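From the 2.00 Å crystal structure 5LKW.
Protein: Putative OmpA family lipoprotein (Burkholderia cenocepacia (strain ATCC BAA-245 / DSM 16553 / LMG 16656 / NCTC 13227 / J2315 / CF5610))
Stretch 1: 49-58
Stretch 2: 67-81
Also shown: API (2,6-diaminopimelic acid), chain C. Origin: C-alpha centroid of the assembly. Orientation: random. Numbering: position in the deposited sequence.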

# COMPACT_ATOMS: atom_id res chain seq x y z
N HIS A 49 -7.15 6.78 -10.88
CA HIS A 49 -7.55 6.38 -9.56
C HIS A 49 -6.75 5.16 -9.06
O HIS A 49 -6.48 4.23 -9.82
CB HIS A 49 -9.05 6.13 -9.54
CG HIS A 49 -9.86 7.39 -9.50
ND1 HIS A 49 -9.65 8.45 -10.37
CD2 HIS A 49 -10.87 7.78 -8.68
CE1 HIS A 49 -10.50 9.42 -10.10
NE2 HIS A 49 -11.26 9.04 -9.09
N VAL A 50 -6.39 5.18 -7.78
CA VAL A 50 -5.58 4.11 -7.20
C VAL A 50 -6.35 3.61 -5.98
O VAL A 50 -6.86 4.38 -5.19
CB VAL A 50 -4.14 4.59 -6.83
CG1 VAL A 50 -4.15 5.66 -5.74
CG2 VAL A 50 -3.24 3.44 -6.42
N LEU A 51 -6.44 2.29 -5.87
CA LEU A 51 -6.97 1.68 -4.69
C LEU A 51 -5.79 1.27 -3.83
O LEU A 51 -4.92 0.54 -4.30
CB LEU A 51 -7.75 0.43 -5.08
CG LEU A 51 -8.48 -0.28 -3.97
CD1 LEU A 51 -9.71 0.51 -3.47
CD2 LEU A 51 -8.89 -1.68 -4.54
N ILE A 52 -5.77 1.68 -2.58
CA ILE A 52 -4.65 1.33 -1.70
C ILE A 52 -5.18 0.30 -0.72
O ILE A 52 -5.98 0.62 0.12
CB ILE A 52 -4.11 2.59 -0.91
CG1 ILE A 52 -3.52 3.67 -1.86
CG2 ILE A 52 -3.03 2.20 0.14
CD1 ILE A 52 -3.64 5.04 -1.16
N GLN A 53 -4.71 -0.95 -0.84
CA GLN A 53 -5.15 -2.11 -0.06
C GLN A 53 -4.09 -2.50 1.01
O GLN A 53 -2.96 -2.89 0.66
CB GLN A 53 -5.31 -3.33 -0.96
CG GLN A 53 -6.18 -3.16 -2.19
CD GLN A 53 -6.48 -4.50 -2.83
OE1 GLN A 53 -5.57 -5.22 -3.24
NE2 GLN A 53 -7.75 -4.84 -2.90
N GLY A 54 -4.48 -2.38 2.27
CA GLY A 54 -3.70 -2.84 3.43
C GLY A 54 -3.97 -4.30 3.78
O GLY A 54 -5.12 -4.75 3.80
N ASN A 55 -2.90 -5.02 4.06
CA ASN A 55 -2.87 -6.47 4.34
C ASN A 55 -2.04 -6.62 5.63
O ASN A 55 -1.26 -5.72 5.99
CB ASN A 55 -2.26 -7.28 3.18
CG ASN A 55 -3.03 -7.14 1.84
OD1 ASN A 55 -3.90 -7.93 1.55
ND2 ASN A 55 -2.73 -6.09 1.05
N THR A 56 -2.21 -7.74 6.33
CA THR A 56 -1.50 -7.96 7.57
C THR A 56 -0.99 -9.43 7.51
O THR A 56 -1.44 -10.22 6.68
CB THR A 56 -2.44 -7.81 8.81
OG1 THR A 56 -3.35 -8.94 8.86
CG2 THR A 56 -3.23 -6.50 8.80
N ASP A 57 -0.07 -9.81 8.36
CA ASP A 57 0.11 -11.28 8.50
C ASP A 57 -1.03 -11.92 9.37
O ASP A 57 -1.93 -11.23 9.82
CB ASP A 57 1.54 -11.69 8.91
CG ASP A 57 1.89 -11.23 10.33
OD1 ASP A 57 1.14 -11.57 11.26
OD2 ASP A 57 2.92 -10.53 10.52
N GLU A 58 -1.04 -13.25 9.51
CA GLU A 58 -2.24 -13.98 10.01
C GLU A 58 -2.36 -13.94 11.55
O GLU A 58 -3.40 -14.37 12.17
CB GLU A 58 -2.23 -15.42 9.49
CG GLU A 58 -0.98 -16.22 10.09
CD GLU A 58 -0.64 -17.52 9.33
OE1 GLU A 58 0.49 -18.00 9.51
OE2 GLU A 58 -1.49 -18.07 8.59
N ALA A 67 -8.41 -3.80 11.33
CA ALA A 67 -8.08 -2.44 11.79
C ALA A 67 -6.64 -2.05 11.41
O ALA A 67 -6.41 -0.98 10.88
CB ALA A 67 -8.29 -2.31 13.30
N LEU A 68 -5.69 -2.97 11.65
CA LEU A 68 -4.30 -2.78 11.27
C LEU A 68 -4.16 -2.57 9.73
O LEU A 68 -3.52 -1.59 9.26
CB LEU A 68 -3.46 -3.98 11.77
CG LEU A 68 -1.98 -3.95 11.35
CD1 LEU A 68 -1.33 -2.62 11.77
CD2 LEU A 68 -1.24 -5.13 12.01
N GLY A 69 -4.74 -3.46 8.94
CA GLY A 69 -4.70 -3.25 7.48
C GLY A 69 -5.21 -1.86 7.08
O GLY A 69 -4.63 -1.23 6.23
N GLN A 70 -6.31 -1.40 7.69
CA GLN A 70 -6.86 -0.07 7.38
C GLN A 70 -5.85 1.02 7.65
O GLN A 70 -5.61 1.91 6.80
CB GLN A 70 -8.23 0.19 8.10
CG GLN A 70 -8.95 1.45 7.63
CD GLN A 70 -9.27 1.49 6.12
OE1 GLN A 70 -9.67 0.50 5.53
NE2 GLN A 70 -9.15 2.67 5.52
N LYS A 71 -5.19 0.94 8.79
CA LYS A 71 -4.23 1.95 9.19
C LYS A 71 -3.02 1.99 8.25
O LYS A 71 -2.51 3.06 7.87
CB LYS A 71 -3.83 1.72 10.65
CG LYS A 71 -4.78 2.43 11.68
CD LYS A 71 -4.40 2.05 13.11
CE LYS A 71 -4.84 3.14 14.16
NZ LYS A 71 -6.24 3.56 13.84
N ARG A 72 -2.57 0.81 7.83
CA ARG A 72 -1.55 0.69 6.73
C ARG A 72 -2.01 1.37 5.41
O ARG A 72 -1.26 2.12 4.79
CB ARG A 72 -1.24 -0.80 6.51
CG ARG A 72 -0.53 -1.44 7.72
CD ARG A 72 -0.10 -2.89 7.54
NE ARG A 72 0.85 -3.26 8.61
CZ ARG A 72 1.00 -4.49 9.11
NH1 ARG A 72 0.33 -5.56 8.66
NH2 ARG A 72 1.87 -4.67 10.08
N ALA A 73 -3.24 1.16 4.99
CA ALA A 73 -3.64 1.76 3.71
C ALA A 73 -3.69 3.32 3.85
O ALA A 73 -3.32 4.07 2.89
CB ALA A 73 -4.96 1.15 3.21
N GLU A 74 -4.03 3.77 5.05
CA GLU A 74 -4.26 5.18 5.38
C GLU A 74 -2.94 5.90 5.53
O GLU A 74 -2.78 7.01 4.99
CB GLU A 74 -5.14 5.35 6.63
CG GLU A 74 -6.62 5.01 6.34
CD GLU A 74 -7.56 5.12 7.56
OE1 GLU A 74 -7.08 5.16 8.73
OE2 GLU A 74 -8.79 5.12 7.31
N ALA A 75 -1.98 5.23 6.20
CA ALA A 75 -0.59 5.66 6.21
C ALA A 75 0.00 5.94 4.80
O ALA A 75 0.69 6.94 4.60
CB ALA A 75 0.27 4.65 7.02
N VAL A 76 -0.28 5.09 3.81
CA VAL A 76 0.20 5.29 2.43
C VAL A 76 -0.56 6.46 1.73
O VAL A 76 0.04 7.32 1.09
CB VAL A 76 0.06 3.98 1.61
CG1 VAL A 76 0.38 4.22 0.13
CG2 VAL A 76 0.92 2.80 2.23
N ARG A 77 -1.87 6.44 1.83
CA ARG A 77 -2.75 7.53 1.32
C ARG A 77 -2.30 8.87 1.89
O ARG A 77 -2.04 9.81 1.15
CB ARG A 77 -4.24 7.24 1.64
CG ARG A 77 -5.25 8.33 1.09
CD ARG A 77 -6.61 8.26 1.76
NE ARG A 77 -6.42 8.63 3.16
CZ ARG A 77 -7.23 8.33 4.17
NH1 ARG A 77 -8.36 7.65 3.98
NH2 ARG A 77 -6.88 8.72 5.40
N ARG A 78 -2.11 8.91 3.20
CA ARG A 78 -1.66 10.11 3.89
C ARG A 78 -0.32 10.62 3.36
O ARG A 78 -0.15 11.84 3.10
CB ARG A 78 -1.59 9.83 5.39
CG ARG A 78 -0.65 10.75 6.16
CD ARG A 78 -0.95 10.72 7.66
NE ARG A 78 -0.30 9.58 8.29
CZ ARG A 78 -0.92 8.48 8.72
NH1 ARG A 78 -2.24 8.32 8.60
NH2 ARG A 78 -0.19 7.51 9.27
N ALA A 79 0.65 9.72 3.20
CA ALA A 79 1.95 10.08 2.62
C ALA A 79 1.80 10.63 1.22
O ALA A 79 2.57 11.49 0.81
CB ALA A 79 2.90 8.87 2.58
N MET A 80 0.85 10.10 0.44
CA MET A 80 0.64 10.70 -0.89
C MET A 80 -0.21 11.97 -0.83
O MET A 80 0.07 12.91 -1.54
CB MET A 80 0.12 9.67 -1.92
CG MET A 80 1.16 8.56 -2.23
SD MET A 80 0.85 7.65 -3.76
CE MET A 80 -0.69 6.83 -3.43
N ALA A 81 -1.20 12.01 0.06
CA ALA A 81 -1.97 13.24 0.37
C ALA A 81 -1.08 14.42 0.64
O ALA A 81 -1.22 15.47 0.01
CB ALA A 81 -2.88 13.01 1.59
C API C . 0.85 -7.62 11.57
CA API C . 0.24 -8.36 12.74
C3 API C . 1.18 -9.04 13.73
C4 API C . 0.33 -9.71 14.83
C5 API C . 0.76 -9.37 16.27
C6 API C . -0.20 -9.89 17.36
O API C . 0.35 -7.89 10.48
OXT API C . 1.77 -6.78 11.63
N API C . -0.60 -9.40 12.15

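The strand of the first stretch and the helix that runs through the whole of the second run in roughly opposing directions, with 141° between their N-to-C vectors, and their axes approach to 6.1 Å. That is a short distance for a helix on a strand, and the backbone register explains how it is reached: the nearest CA atoms belong to two glycines, Gly-54 and Gly-69, 4.2 Å apart. At this point main chain meets main chain. Gly-54 CA lies 3.4 Å from Gly-69 O, and the angle of 169° at the hydrogen makes this a nearly linear CA-H...O contact. Gly-69 O also accepts the helical hydrogen bond from Ala-73 N (3.0 Å), so it serves the helix and faces the strand at once.

Placing an ideal CB on each glycine tests how much room remains. On Gly-54 the atom would point toward the helix and fall 1.9 Å from Gly-69 O, a clash, and 3.2 Å from Ala-73 N. On Gly-69 it would point toward the strand and sit 3.0 Å from Gly-54 O, which is tight but less severe. The backbones are therefore packed too closely at Gly-54 to admit even a methyl group in the present arrangement.

One turn further along the helix, Ala-73 continues the close approach with a small side chain. Its CB is 3.3 Å from Ile-52 O and 3.7 Å from Gly-54 N, so the methyl rests against the strand backbone as well as against the Ile-52 side chain, where CG2 is 3.8 Å from Ala-73 CB. Ile-52 has the largest area covered by the opposite stretch, 105 Å². Its chi1 is -64° (m) and its chi2 154° (t); Ile-52 CG2 packs 3.9 Å from Val-76 CB, and Ile-52 CD1 lies 3.6 Å from Arg-77 CB and 4.1 Å from Met-80 CE. The apolar row ends with Val-50, whose CG1 is 4.3 Å from the same Met-80 CE.

Polar contact is concentrated toward the other end of the interface. Arg-72 points its CA-to-CB bond toward the strand, and its NH1 donates a hydrogen bond to Asn-55 O (3.1 Å, 160° at the hydrogen), the sole hydrogen bond between the stretches. Thr-56 CA is close by, 3.2 Å from Arg-72 NH1, near the plane of the guanidinium. The Thr-56 methyl turns to the beginning of the second stretch, with CG2 3.4 Å from Gly-69 N and 3.8 Å from Leu-68 CG.

The same guanidinium links the interface to the bound 2,6-diaminopimelic acid. Arg-72 NH1 donates to API O (3.0 Å, 156°) and Arg-72 NH2 to API OXT (2.6 Å, 154°), a two-pronged grip on one carboxylate. From the other stretch, Asp-57 N donates to API O (2.9 Å, 141°), and API N donates to Asp-57 OD1 (2.9 Å). Both stretches thus contribute directly to holding the ligand.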